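Local atomic coordinates of Alpha/beta hydrolase (PDB entry 6KMO), a protein that probably hydrolyses carboxylic ester bonds as an esterase or lipase of the alpha/beta hydrolase fold. Residues Met103-Gly108 / Gly183-Ser188; Pro116-Leu121 / Val177-Gly182; Met206-Thr211 / Ile306-Leu311; Ile271-Ala274 / Leu279-Glu282. The protein carries 2 engineered substitutions. All coordinates share one frame; numbering follows the deposited sequence.

Overall arrangement
All four contacts are buried around one central mixed sheet, touching its neighbouring strands 99-105, 174-179, 203-207 and 269-274 in that order. Interaction 2 is nested inside the loop closed by interaction 1; interaction 3 follows both along the chain and encloses interaction 4. Interactions 1 and 2 have centres about 8 Å apart and share helix 181-195. Interaction 3 touches each of the others, with centres about 10, 9 and 7 Å from those of interactions 1, 2 and 4, whereas interaction 4 touches neither 1 nor 2. The strand ends and following loops thus gather Ser180, His307 and the His106-Gly108 loop, consistent with the active site of a serine hydrolase.

Interaction 1: Met103-Gly108 / Gly183-Ser188; sequences MFFHGG and GNMVAS
Phe105, the last residue of strand 99-105, meets Met185 and Val186 in a buried contact that packs helix 181-195 on the end of this strand in the central sheet of the alpha/beta hydrolase fold. No hydrogen bond crosses it. The CB of Phe105 is directed toward the helix, and the Met185 side chain crosses that of Phe105 at about a right angle. The Met185 CG methylene lies over one ring face, displaced toward the rim, in a CH-pi contact with Phe105 CG 3.7 Å from Met185 CG. The sulfur adds a Met-aromatic contact: Met185 SD is 4.4 Å from the Phe105 ring centroid and approaches it obliquely, while also resting 3.7 Å from Phe105 CB. With CG anti to the backbone N (chi1 -166°) and chi2 extended as well, Met185 reaches from the helix to the ring, and its chain bends at chi3. Val186 adds to this, its CG2 methyl 3.8 Å from Phe105 CD2. Ala153 of helix 148-163 also touches the phenyl group. Just past the strand, His106 ND1 donates a nearly straight bond of 2.7 Å to Gly107 O, bracing a His-Gly-Gly loop that resembles the oxyanion-hole loop of hormone-sensitive-lipase relatives. Dispersion and the polarisable thioether therefore hold the strand to the helix, without directional polar bonds.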
loop_
_atom_site.group_PDB
_atom_site.type_symbol
_atom_site.label_atom_id
_atom_site.label_comp_id
_atom_site.label_asym_id
_atom_site.label_seq_id
_atom_site.Cartn_x
_atom_site.Cartn_y
_atom_site.Cartn_z
ATOM N N MET A 103 -4.004 -20.412 -0.499
ATOM C CA MET A 103 -3.803 -20.950 -1.837
ATOM C C MET A 103 -3.048 -19.906 -2.646
ATOM O O MET A 103 -3.222 -18.696 -2.442
ATOM C CB MET A 103 -5.144 -21.254 -2.500
ATOM C CG MET A 103 -6.100 -22.082 -1.635
ATOM S SD MET A 103 -5.474 -23.734 -1.008
ATOM C CE MET A 103 -5.137 -24.525 -2.622
ATOM N N PHE A 104 -2.188 -20.373 -3.549
ATOM C CA PHE A 104 -1.431 -19.482 -4.414
ATOM C C PHE A 104 -1.671 -19.846 -5.869
ATOM O O PHE A 104 -1.333 -20.957 -6.300
ATOM C CB PHE A 104 0.071 -19.438 -4.121
ATOM C CG PHE A 104 0.750 -18.373 -4.932
ATOM C CD1 PHE A 104 0.789 -17.066 -4.489
ATOM C CD2 PHE A 104 1.219 -18.657 -6.204
ATOM C CE1 PHE A 104 1.329 -16.067 -5.273
ATOM C CE2 PHE A 104 1.743 -17.675 -6.996
ATOM C CZ PHE A 104 1.806 -16.369 -6.533
ATOM N N PHE A 105 -2.243 -18.897 -6.623
ATOM C CA PHE A 105 -2.588 -19.044 -8.028
ATOM C C PHE A 105 -1.623 -18.180 -8.829
ATOM O O PHE A 105 -1.648 -16.951 -8.732
ATOM C CB PHE A 105 -4.049 -18.641 -8.237
ATOM C CG PHE A 105 -5.011 -19.372 -7.338
ATOM C CD1 PHE A 105 -4.905 -20.740 -7.136
ATOM C CD2 PHE A 105 -6.027 -18.695 -6.710
ATOM C CE1 PHE A 105 -5.791 -21.408 -6.305
ATOM C CE2 PHE A 105 -6.917 -19.361 -5.885
ATOM C CZ PHE A 105 -6.786 -20.734 -5.677
ATOM N N HIS A 106 -0.772 -18.821 -9.620
ATOM C CA HIS A 106 0.254 -18.110 -10.359
ATOM C C HIS A 106 -0.324 -17.387 -11.572
ATOM O O HIS A 106 -1.382 -17.729 -12.096
ATOM C CB HIS A 106 1.387 -19.051 -10.762
ATOM C CG HIS A 106 1.083 -19.972 -11.907
ATOM N ND1 HIS A 106 1.165 -19.559 -13.218
ATOM C CD2 HIS A 106 0.783 -21.290 -11.947
ATOM C CE1 HIS A 106 0.907 -20.577 -14.016
ATOM N NE2 HIS A 106 0.666 -21.639 -13.271
ATOM N N GLY A 107 0.415 -16.377 -12.025
ATOM C CA GLY A 107 0.104 -15.654 -13.235
ATOM C C GLY A 107 0.902 -16.137 -14.429
ATOM O O GLY A 107 1.609 -17.142 -14.389
ATOM N N GLY A 108 0.784 -15.379 -15.515
ATOM C CA GLY A 108 1.347 -15.784 -16.785
ATOM C C GLY A 108 0.375 -15.850 -17.941
ATOM O O GLY A 108 0.681 -16.481 -18.967
ATOM N N GLY A 183 -4.604 -13.559 -9.862
ATOM C CA GLY A 183 -5.560 -12.737 -9.130
ATOM C C GLY A 183 -6.980 -12.884 -9.654
ATOM O O GLY A 183 -7.944 -12.870 -8.885
ATOM N N ASN A 184 -7.128 -13.027 -10.970
ATOM C CA ASN A 184 -8.401 -13.427 -11.567
ATOM C C ASN A 184 -8.888 -14.729 -10.955
ATOM O O ASN A 184 -10.058 -14.855 -10.580
ATOM C CB ASN A 184 -8.172 -13.578 -13.076
ATOM C CG ASN A 184 -9.398 -13.984 -13.834
ATOM O OD1 ASN A 184 -9.647 -15.180 -14.012
ATOM N ND2 ASN A 184 -10.158 -13.009 -14.313
ATOM N N MET A 185 -7.974 -15.696 -10.822
ATOM C CA MET A 185 -8.297 -17.017 -10.276
ATOM C C MET A 185 -8.751 -16.925 -8.820
ATOM O O MET A 185 -9.646 -17.672 -8.400
ATOM C CB MET A 185 -7.084 -17.933 -10.468
ATOM C CG MET A 185 -7.343 -19.437 -10.264
ATOM S SD MET A 185 -5.946 -20.525 -10.865
ATOM C CE MET A 185 -6.164 -20.335 -12.645
ATOM N N VAL A 186 -8.174 -16.003 -8.037
ATOM C CA VAL A 186 -8.654 -15.742 -6.678
ATOM C C VAL A 186 -10.145 -15.415 -6.704
ATOM O O VAL A 186 -10.951 -15.993 -5.961
ATOM C CB VAL A 186 -7.852 -14.591 -6.036
ATOM C CG1 VAL A 186 -8.575 -14.052 -4.788
ATOM C CG2 VAL A 186 -6.432 -15.032 -5.689
ATOM N N ALA A 187 -10.526 -14.438 -7.532
ATOM C CA ALA A 187 -11.933 -14.063 -7.630
ATOM C C ALA A 187 -12.792 -15.228 -8.113
ATOM O O ALA A 187 -13.900 -15.445 -7.601
ATOM C CB ALA A 187 -12.085 -12.853 -8.562
ATOM N N SER A 188 -12.293 -15.998 -9.079
ATOM C CA SER A 188 -13.063 -17.105 -9.631
ATOM C C SER A 188 -13.324 -18.167 -8.577
ATOM O O SER A 188 -14.425 -18.733 -8.502
ATOM C CB SER A 188 -12.284 -17.686 -10.802
ATOM O OG SER A 188 -13.088 -18.553 -11.556
#

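Interaction 2: Pro116-Leu121 / Val177-Gly182; sequences PTHERL and VGNSVG
His118 and Asn179 mark the closest approach of the two backbones, yet their CA atoms lie 9.5 Å apart, so side chains alone join helix 115-129 to the end of strand 174-179. The helix is kinked near Arg120 and Leu121. On the other side the strand turns sharply at Ser180, whose phi of 70° is unusual for a residue with a side chain, and Gly182 N bonds to Asn179 O at 2.8 Å as helix 181-195 begins. Gly178 and Gly182, lacking side chains, let strand and helix close up this tightly.

Across the contact, Asn179 ND2 donates to His118 NE2 at 3.1 Å with an angle of 156°. Asn179 CG sits between its own backbone N and carbonyl carbon, which carries the amide to the imidazole. The bond runs within the amide plane but is tilted from the imidazole plane, the two planes being 48° apart. His118 ND1 donates in the ring plane to Thr117 OG1 at 2.9 Å, so the two bonds hold the ring's rotation. Asn179 OD1 lies 3.2 Å from His118 CD2, and Leu121 CD2 approaches the same oxygen at 4.1 Å. Asn179 ND2 has a second acceptor in Asp308 OD1, while OD1 takes a weak bond from Gly107 N.

Histidine and asparagine thus tie the helix to the turn carrying Ser180, whose Gly-Asn-Ser-Val-Gly sequence and strained strand-turn-helix geometry fit the nucleophile elbow of alpha/beta hydrolases, with Ser180 the probable nucleophile.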
loop_
_atom_site.group_PDB
_atom_site.type_symbol
_atom_site.label_atom_id
_atom_site.label_comp_id
_atom_site.label_asym_id
_atom_site.label_seq_id
_atom_site.Cartn_x
_atom_site.Cartn_y
_atom_site.Cartn_z
ATOM N N PRO A 116 8.441 -22.826 -10.338
ATOM C CA PRO A 116 9.776 -22.201 -10.264
ATOM C C PRO A 116 9.775 -20.726 -10.634
ATOM O O PRO A 116 10.449 -19.931 -9.970
ATOM C CB PRO A 116 10.632 -23.068 -11.208
ATOM C CG PRO A 116 9.949 -24.385 -11.198
ATOM C CD PRO A 116 8.461 -24.085 -11.100
ATOM N N THR A 117 9.034 -20.332 -11.672
ATOM C CA THR A 117 9.002 -18.922 -12.029
ATOM C C THR A 117 8.453 -18.056 -10.895
ATOM O O THR A 117 8.846 -16.884 -10.759
ATOM C CB THR A 117 8.159 -18.648 -13.285
ATOM O OG1 THR A 117 6.836 -19.166 -13.138
ATOM C CG2 THR A 117 8.811 -19.191 -14.553
ATOM N N HIS A 118 7.535 -18.583 -10.100
ATOM C CA HIS A 118 6.881 -17.822 -9.040
ATOM C C HIS A 118 7.453 -18.082 -7.656
ATOM O O HIS A 118 6.980 -17.482 -6.679
ATOM C CB HIS A 118 5.376 -18.129 -9.032
ATOM C CG HIS A 118 4.639 -17.445 -10.146
ATOM N ND1 HIS A 118 4.885 -17.713 -11.475
ATOM C CD2 HIS A 118 3.691 -16.479 -10.127
ATOM C CE1 HIS A 118 4.119 -16.941 -12.224
ATOM N NE2 HIS A 118 3.384 -16.184 -11.427
ATOM N N GLU A 119 8.502 -18.908 -7.544
ATOM C CA GLU A 119 8.956 -19.358 -6.233
ATOM C C GLU A 119 9.450 -18.214 -5.353
ATOM O O GLU A 119 9.153 -18.172 -4.155
ATOM C CB GLU A 119 10.029 -20.445 -6.374
ATOM C CG GLU A 119 10.486 -20.941 -5.022
ATOM C CD GLU A 119 11.323 -22.189 -5.078
ATOM O OE1 GLU A 119 11.779 -22.551 -6.187
ATOM O OE2 GLU A 119 11.495 -22.818 -4.009
ATOM N N ARG A 120 10.207 -17.269 -5.910
ATOM C CA ARG A 120 10.727 -16.195 -5.074
ATOM C C ARG A 120 9.585 -15.364 -4.492
ATOM O O ARG A 120 9.571 -15.050 -3.290
ATOM C CB ARG A 120 11.699 -15.336 -5.872
ATOM C CG ARG A 120 12.568 -14.443 -4.992
ATOM C CD ARG A 120 12.552 -13.009 -5.468
ATOM N NE ARG A 120 11.343 -12.305 -5.037
ATOM C CZ ARG A 120 10.472 -11.696 -5.835
ATOM N NH1 ARG A 120 10.560 -11.728 -7.155
ATOM N NH2 ARG A 120 9.478 -11.039 -5.268
ATOM N N LEU A 121 8.619 -15.006 -5.340
ATOM C CA LEU A 121 7.439 -14.275 -4.892
ATOM C C LEU A 121 6.689 -15.048 -3.820
ATOM O O LEU A 121 6.291 -14.482 -2.799
ATOM C CB LEU A 121 6.529 -14.005 -6.094
ATOM C CG LEU A 121 5.112 -13.501 -5.814
ATOM C CD1 LEU A 121 5.111 -12.195 -5.011
ATOM C CD2 LEU A 121 4.350 -13.313 -7.131
ATOM N N VAL A 177 -4.567 -16.156 -2.749
ATOM C CA VAL A 177 -3.592 -15.168 -3.212
ATOM C C VAL A 177 -3.179 -15.506 -4.633
ATOM O O VAL A 177 -2.976 -16.675 -4.980
ATOM C CB VAL A 177 -2.344 -15.160 -2.306
ATOM C CG1 VAL A 177 -1.310 -14.159 -2.805
ATOM C CG2 VAL A 177 -2.721 -14.853 -0.846
ATOM N N GLY A 178 -3.025 -14.488 -5.472
ATOM C CA GLY A 178 -2.527 -14.729 -6.817
ATOM C C GLY A 178 -2.212 -13.432 -7.525
ATOM O O GLY A 178 -2.788 -12.385 -7.228
ATOM N N ASN A 179 -1.311 -13.541 -8.504
ATOM C CA ASN A 179 -0.883 -12.395 -9.313
ATOM C C ASN A 179 -1.419 -12.507 -10.734
ATOM O O ASN A 179 -1.365 -13.580 -11.341
ATOM C CB ASN A 179 0.650 -12.273 -9.380
ATOM C CG ASN A 179 1.335 -13.517 -9.924
ATOM O OD1 ASN A 179 1.170 -14.618 -9.389
ATOM N ND2 ASN A 179 2.138 -13.349 -10.970
ATOM N N SER A 180 -1.958 -11.396 -11.246
ATOM C CA SER A 180 -2.313 -11.289 -12.665
ATOM C C SER A 180 -3.508 -12.191 -12.973
ATOM O O SER A 180 -4.564 -12.032 -12.351
ATOM C CB SER A 180 -1.086 -11.560 -13.524
ATOM O OG SER A 180 0.040 -10.852 -13.026
ATOM N N VAL A 181 -3.380 -13.155 -13.890
ATOM C CA VAL A 181 -4.464 -14.121 -14.064
ATOM C C VAL A 181 -4.635 -14.958 -12.798
ATOM O O VAL A 181 -5.713 -15.518 -12.573
ATOM C CB VAL A 181 -4.359 -15.021 -15.310
ATOM C CG1 VAL A 181 -4.368 -14.191 -16.593
ATOM C CG2 VAL A 181 -3.192 -15.991 -15.237
ATOM N N GLY A 182 -3.593 -15.065 -11.977
ATOM C CA GLY A 182 -3.747 -15.685 -10.674
ATOM C C GLY A 182 -4.642 -14.886 -9.752
ATOM O O GLY A 182 -5.374 -15.456 -8.934
#

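Interaction 3: Met206-Thr211 / Ile306-Leu311; sequences MLWPVT and IHDYGL
Trp208, just after strand 203-207, packs against the loop His307-Leu311, which meets its indole through a hydrogen bond, aromatic contacts and backbone packing. The hydrogen bond runs from Trp208 NE1 to Asp308 OD1 at 2.7 Å with an angle of 148°. The N-H comes from above the carboxylate plane, which stands almost perpendicular to the indole. The same oxygen also accepts from Asn179 ND2 and, weakly, is paired with Ser180 OG.

Two rings make the aromatic contacts. The edge of the indole at CD1 is directed at the face of the His307 imidazole in an edge-to-face pair with planes at 84°; Trp208 CD1 and His307 CE1 are 3.5 Å apart. Tyr309 meets the six-membered ring obliquely, with planes at 48°, and brings its CZ to 3.3 Å from Trp208 CZ3. Its CG lies between the backbone N and the carbonyl carbon, which brings the phenol to the same indole face as Asp308 N, and its hydroxyl is bonded to Gln272.

Further packing comes mostly from the backbone. A type II turn from Ile306 to Tyr309 sets Asp308 N over one indole face, opposite Leu207 CB, and Gly310 N comes to 3.6 Å from Trp208 CH2, a close approach made possible by the missing side chain.

His307 ND1 is bonded to Asp277 and its NE2 faces Ser180 OG, consistent with a Ser-His-Asp triad. The indole, gripped at its N-H and packed on both faces, probably helps fix the loop that carries this histidine.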
loop_
_atom_site.group_PDB
_atom_site.type_symbol
_atom_site.label_atom_id
_atom_site.label_comp_id
_atom_site.label_asym_id
_atom_site.label_seq_id
_atom_site.Cartn_x
_atom_site.Cartn_y
_atom_site.Cartn_z
ATOM N N MET A 206 -5.403 -10.035 -4.301
ATOM C CA MET A 206 -5.369 -9.998 -5.759
ATOM C C MET A 206 -4.259 -9.039 -6.156
ATOM O O MET A 206 -4.399 -7.817 -6.011
ATOM C CB MET A 206 -6.728 -9.559 -6.316
ATOM C CG MET A 206 -7.877 -10.504 -5.995
ATOM S SD MET A 206 -9.617 -9.926 -6.424
ATOM C CE MET A 206 -9.494 -9.849 -8.236
ATOM N N LEU A 207 -3.150 -9.590 -6.635
ATOM C CA LEU A 207 -1.958 -8.807 -6.974
ATOM C C LEU A 207 -2.030 -8.482 -8.459
ATOM O O LEU A 207 -1.980 -9.383 -9.305
ATOM C CB LEU A 207 -0.686 -9.584 -6.648
ATOM C CG LEU A 207 -0.506 -9.944 -5.168
ATOM C CD1 LEU A 207 0.674 -10.885 -5.021
ATOM C CD2 LEU A 207 -0.323 -8.718 -4.320
ATOM N N TRP A 208 -2.170 -7.193 -8.763
ATOM C CA TRP A 208 -2.267 -6.655 -10.118
ATOM C C TRP A 208 -3.114 -7.575 -11.016
ATOM O O TRP A 208 -2.627 -8.096 -12.036
ATOM C CB TRP A 208 -0.896 -6.335 -10.718
ATOM C CG TRP A 208 0.167 -7.345 -10.454
ATOM C CD1 TRP A 208 0.535 -8.347 -11.297
ATOM C CD2 TRP A 208 0.985 -7.485 -9.277
ATOM N NE1 TRP A 208 1.507 -9.126 -10.717
ATOM C CE2 TRP A 208 1.812 -8.604 -9.486
ATOM C CE3 TRP A 208 1.092 -6.793 -8.068
ATOM C CZ2 TRP A 208 2.723 -9.043 -8.531
ATOM C CZ3 TRP A 208 2.009 -7.244 -7.120
ATOM C CH2 TRP A 208 2.805 -8.348 -7.367
ATOM N N PRO A 209 -4.385 -7.774 -10.676
ATOM C CA PRO A 209 -5.196 -8.821 -11.302
ATOM C C PRO A 209 -5.751 -8.438 -12.665
ATOM O O PRO A 209 -5.969 -7.264 -12.985
ATOM C CB PRO A 209 -6.367 -8.971 -10.318
ATOM C CG PRO A 209 -6.537 -7.568 -9.756
ATOM C CD PRO A 209 -5.098 -7.125 -9.553
ATOM N N VAL A 210 -6.031 -9.485 -13.442
ATOM C CA VAL A 210 -6.916 -9.420 -14.605
ATOM C C VAL A 210 -8.354 -9.555 -14.113
ATOM O O VAL A 210 -8.674 -10.501 -13.386
ATOM C CB VAL A 210 -6.598 -10.558 -15.586
ATOM C CG1 VAL A 210 -7.655 -10.619 -16.692
ATOM C CG2 VAL A 210 -5.193 -10.450 -16.157
ATOM N N THR A 211 -9.237 -8.627 -14.503
ATOM C CA THR A 211 -10.633 -8.725 -14.080
ATOM C C THR A 211 -11.646 -8.674 -15.216
ATOM O O THR A 211 -12.835 -8.898 -14.950
ATOM C CB THR A 211 -11.002 -7.673 -13.018
ATOM O OG1 THR A 211 -11.029 -6.402 -13.666
ATOM C CG2 THR A 211 -10.035 -7.682 -11.847
ATOM N N ILE A 306 5.504 -1.355 -12.977
ATOM C CA ILE A 306 4.893 -2.052 -14.086
ATOM C C ILE A 306 4.142 -3.283 -13.594
ATOM O O ILE A 306 4.309 -3.738 -12.462
ATOM C CB ILE A 306 5.947 -2.474 -15.145
ATOM C CG1 ILE A 306 7.057 -3.299 -14.503
ATOM C CG2 ILE A 306 6.483 -1.260 -15.877
ATOM C CD1 ILE A 306 7.955 -3.979 -15.497
ATOM N N HIS A 307 3.325 -3.846 -14.475
ATOM C CA HIS A 307 2.718 -5.146 -14.246
ATOM C C HIS A 307 3.754 -6.153 -13.755
ATOM O O HIS A 307 4.878 -6.213 -14.248
ATOM C CB HIS A 307 2.100 -5.645 -15.558
ATOM C CG HIS A 307 1.342 -6.915 -15.399
ATOM N ND1 HIS A 307 0.135 -6.978 -14.749
ATOM C CD2 HIS A 307 1.664 -8.189 -15.736
ATOM C CE1 HIS A 307 -0.274 -8.243 -14.722
ATOM N NE2 HIS A 307 0.635 -8.990 -15.320
ATOM N N ASP A 308 3.359 -6.985 -12.788
ATOM C CA ASP A 308 4.211 -8.070 -12.295
ATOM C C ASP A 308 5.463 -7.547 -11.593
ATOM O O ASP A 308 6.457 -8.265 -11.460
ATOM C CB ASP A 308 4.574 -9.078 -13.396
ATOM C CG ASP A 308 3.652 -10.279 -13.428
ATOM O OD1 ASP A 308 3.040 -10.661 -12.394
ATOM O OD2 ASP A 308 3.583 -10.898 -14.519
ATOM N N TYR A 309 5.393 -6.339 -11.029
ATOM C CA TYR A 309 6.533 -5.801 -10.298
ATOM C C TYR A 309 6.983 -6.763 -9.211
ATOM O O TYR A 309 8.184 -6.971 -9.011
ATOM C CB TYR A 309 6.238 -4.410 -9.719
ATOM C CG TYR A 309 5.046 -4.287 -8.777
ATOM C CD1 TYR A 309 3.799 -3.971 -9.272
ATOM C CD2 TYR A 309 5.183 -4.446 -7.410
ATOM C CE1 TYR A 309 2.699 -3.843 -8.432
ATOM C CE2 TYR A 309 4.080 -4.325 -6.546
ATOM C CZ TYR A 309 2.842 -4.012 -7.080
ATOM O OH TYR A 309 1.707 -3.903 -6.294
ATOM N N GLY A 310 6.036 -7.391 -8.507
ATOM C CA GLY A 310 6.407 -8.292 -7.428
ATOM C C GLY A 310 6.787 -9.692 -7.859
ATOM O O GLY A 310 7.260 -10.474 -7.028
ATOM N N LEU A 311 6.550 -10.043 -9.119
ATOM C CA LEU A 311 6.956 -11.341 -9.642
ATOM C C LEU A 311 8.368 -11.319 -10.208
ATOM O O LEU A 311 9.167 -12.204 -9.908
ATOM C CB LEU A 311 6.003 -11.779 -10.767
ATOM C CG LEU A 311 6.438 -13.012 -11.563
ATOM C CD1 LEU A 311 6.413 -14.240 -10.667
ATOM C CD2 LEU A 311 5.571 -13.229 -12.790
#

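Interaction 4: Ile271-Ala274 / Leu279-Glu282; sequences IQTA and LRDE
Asp281 OD1 is gripped side-on by two guanidinium nitrogens of Arg280, the residue whose aliphatic chain packs on Thr273 and Ala274. Arg280 NE donates to Asp281 OD1 at 2.9 Å (angle 152°) and Arg280 NH2 to the same Asp281 OD1 at 3.0 Å, forming a salt bridge. The oxygen lies in the guanidinium plane, while both nitrogens reach it from one face of the carboxylate. Asn24 ND2 of the second subunit adds a further donor to OD1, and Arg280 NH1 is bonded to the carbonyl of Glu275. The carboxylate probably offsets the like charge of Arg301, which lies close to Arg280.

Toward the strand, the side chain of Arg280 presents its methylenes. With CG anti to the backbone N (chi1 -179°), the chain passes alongside Ala274 O, with Arg280 CB and CG both 3.3 Å from Ala274 O, before bending at chi3 so that the guanidinium leads away. The CB of Thr273 is directed toward the helix start and lies 4.1 Å from Arg280 CG, and its CG2 methyl is 3.8 Å from Arg280 O. The hydroxyl of Thr273 is bonded to Glu284, one turn further along the helix.

The contact packs the first turn of helix 280-292 on the end of strand 269-274, the opening half of a beta-alpha-beta crossover to the parallel strand 297-302.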
loop_
_atom_site.group_PDB
_atom_site.type_symbol
_atom_site.label_atom_id
_atom_site.label_comp_id
_atom_site.label_asym_id
_atom_site.label_seq_id
_atom_site.Cartn_x
_atom_site.Cartn_y
_atom_site.Cartn_z
ATOM N N ILE A 271 -6.480 -5.576 -2.931
ATOM C CA ILE A 271 -6.050 -5.510 -4.326
ATOM C C ILE A 271 -4.857 -4.576 -4.395
ATOM O O ILE A 271 -4.931 -3.443 -3.917
ATOM C CB ILE A 271 -7.174 -4.992 -5.240
ATOM C CG1 ILE A 271 -8.353 -5.942 -5.251
ATOM C CG2 ILE A 271 -6.644 -4.776 -6.654
ATOM C CD1 ILE A 271 -9.632 -5.377 -5.860
ATOM N N GLN A 272 -3.754 -5.044 -4.978
ATOM C CA GLN A 272 -2.648 -4.156 -5.337
ATOM C C GLN A 272 -2.691 -3.914 -6.836
ATOM O O GLN A 272 -2.893 -4.850 -7.614
ATOM C CB GLN A 272 -1.280 -4.747 -4.992
ATOM C CG GLN A 272 -1.077 -5.041 -3.514
ATOM C CD GLN A 272 0.379 -5.229 -3.131
ATOM O OE1 GLN A 272 1.260 -5.372 -3.990
ATOM N NE2 GLN A 272 0.639 -5.255 -1.824
ATOM N N THR A 273 -2.493 -2.666 -7.246
ATOM C CA THR A 273 -2.336 -2.359 -8.659
ATOM C C THR A 273 -1.007 -1.649 -8.894
ATOM O O THR A 273 -0.423 -1.045 -7.991
ATOM C CB THR A 273 -3.497 -1.518 -9.194
ATOM O OG1 THR A 273 -3.497 -0.282 -8.485
ATOM C CG2 THR A 273 -4.829 -2.251 -9.072
ATOM N N ALA A 274 -0.536 -1.753 -10.131
ATOM C CA ALA A 274 0.659 -1.062 -10.591
ATOM C C ALA A 274 0.253 0.169 -11.377
ATOM O O ALA A 274 -0.640 0.105 -12.230
ATOM C CB ALA A 274 1.479 -1.979 -11.487
ATOM N N LEU A 279 -3.636 -3.316 -16.937
ATOM C CA LEU A 279 -4.666 -3.880 -16.076
ATOM C C LEU A 279 -5.009 -2.996 -14.886
ATOM O O LEU A 279 -5.915 -3.328 -14.122
ATOM C CB LEU A 279 -4.206 -5.241 -15.551
ATOM C CG LEU A 279 -3.829 -6.282 -16.602
ATOM C CD1 LEU A 279 -3.330 -7.517 -15.883
ATOM C CD2 LEU A 279 -4.975 -6.578 -17.539
ATOM N N ARG A 280 -4.316 -1.876 -14.692
ATOM C CA ARG A 280 -4.522 -1.083 -13.485
ATOM C C ARG A 280 -5.984 -0.701 -13.298
ATOM O O ARG A 280 -6.564 -0.904 -12.227
ATOM C CB ARG A 280 -3.679 0.184 -13.579
ATOM C CG ARG A 280 -3.781 1.088 -12.383
ATOM C CD ARG A 280 -3.214 2.446 -12.733
ATOM N NE ARG A 280 -4.085 3.173 -13.637
ATOM C CZ ARG A 280 -3.720 4.252 -14.328
ATOM N NH1 ARG A 280 -2.483 4.706 -14.280
ATOM N NH2 ARG A 280 -4.619 4.879 -15.068
ATOM N N ASP A 281 -6.597 -0.139 -14.332
ATOM C CA ASP A 281 -7.922 0.440 -14.156
ATOM C C ASP A 281 -8.968 -0.627 -13.849
ATOM O O ASP A 281 -9.836 -0.414 -12.993
ATOM C CB ASP A 281 -8.308 1.258 -15.377
ATOM C CG ASP A 281 -7.606 2.593 -15.440
ATOM O OD1 ASP A 281 -6.899 2.986 -14.481
ATOM O OD2 ASP A 281 -7.815 3.266 -16.473
ATOM N N GLU A 282 -8.893 -1.795 -14.505
ATOM C CA GLU A 282 -9.881 -2.834 -14.230
ATOM C C GLU A 282 -9.707 -3.411 -12.831
ATOM O O GLU A 282 -10.683 -3.867 -12.218
ATOM C CB GLU A 282 -9.830 -3.924 -15.299
ATOM C CG GLU A 282 -8.644 -4.876 -15.234
ATOM C CD GLU A 282 -8.454 -5.613 -16.529
ATOM O OE1 GLU A 282 -8.279 -4.921 -17.555
ATOM O OE2 GLU A 282 -8.474 -6.871 -16.529
#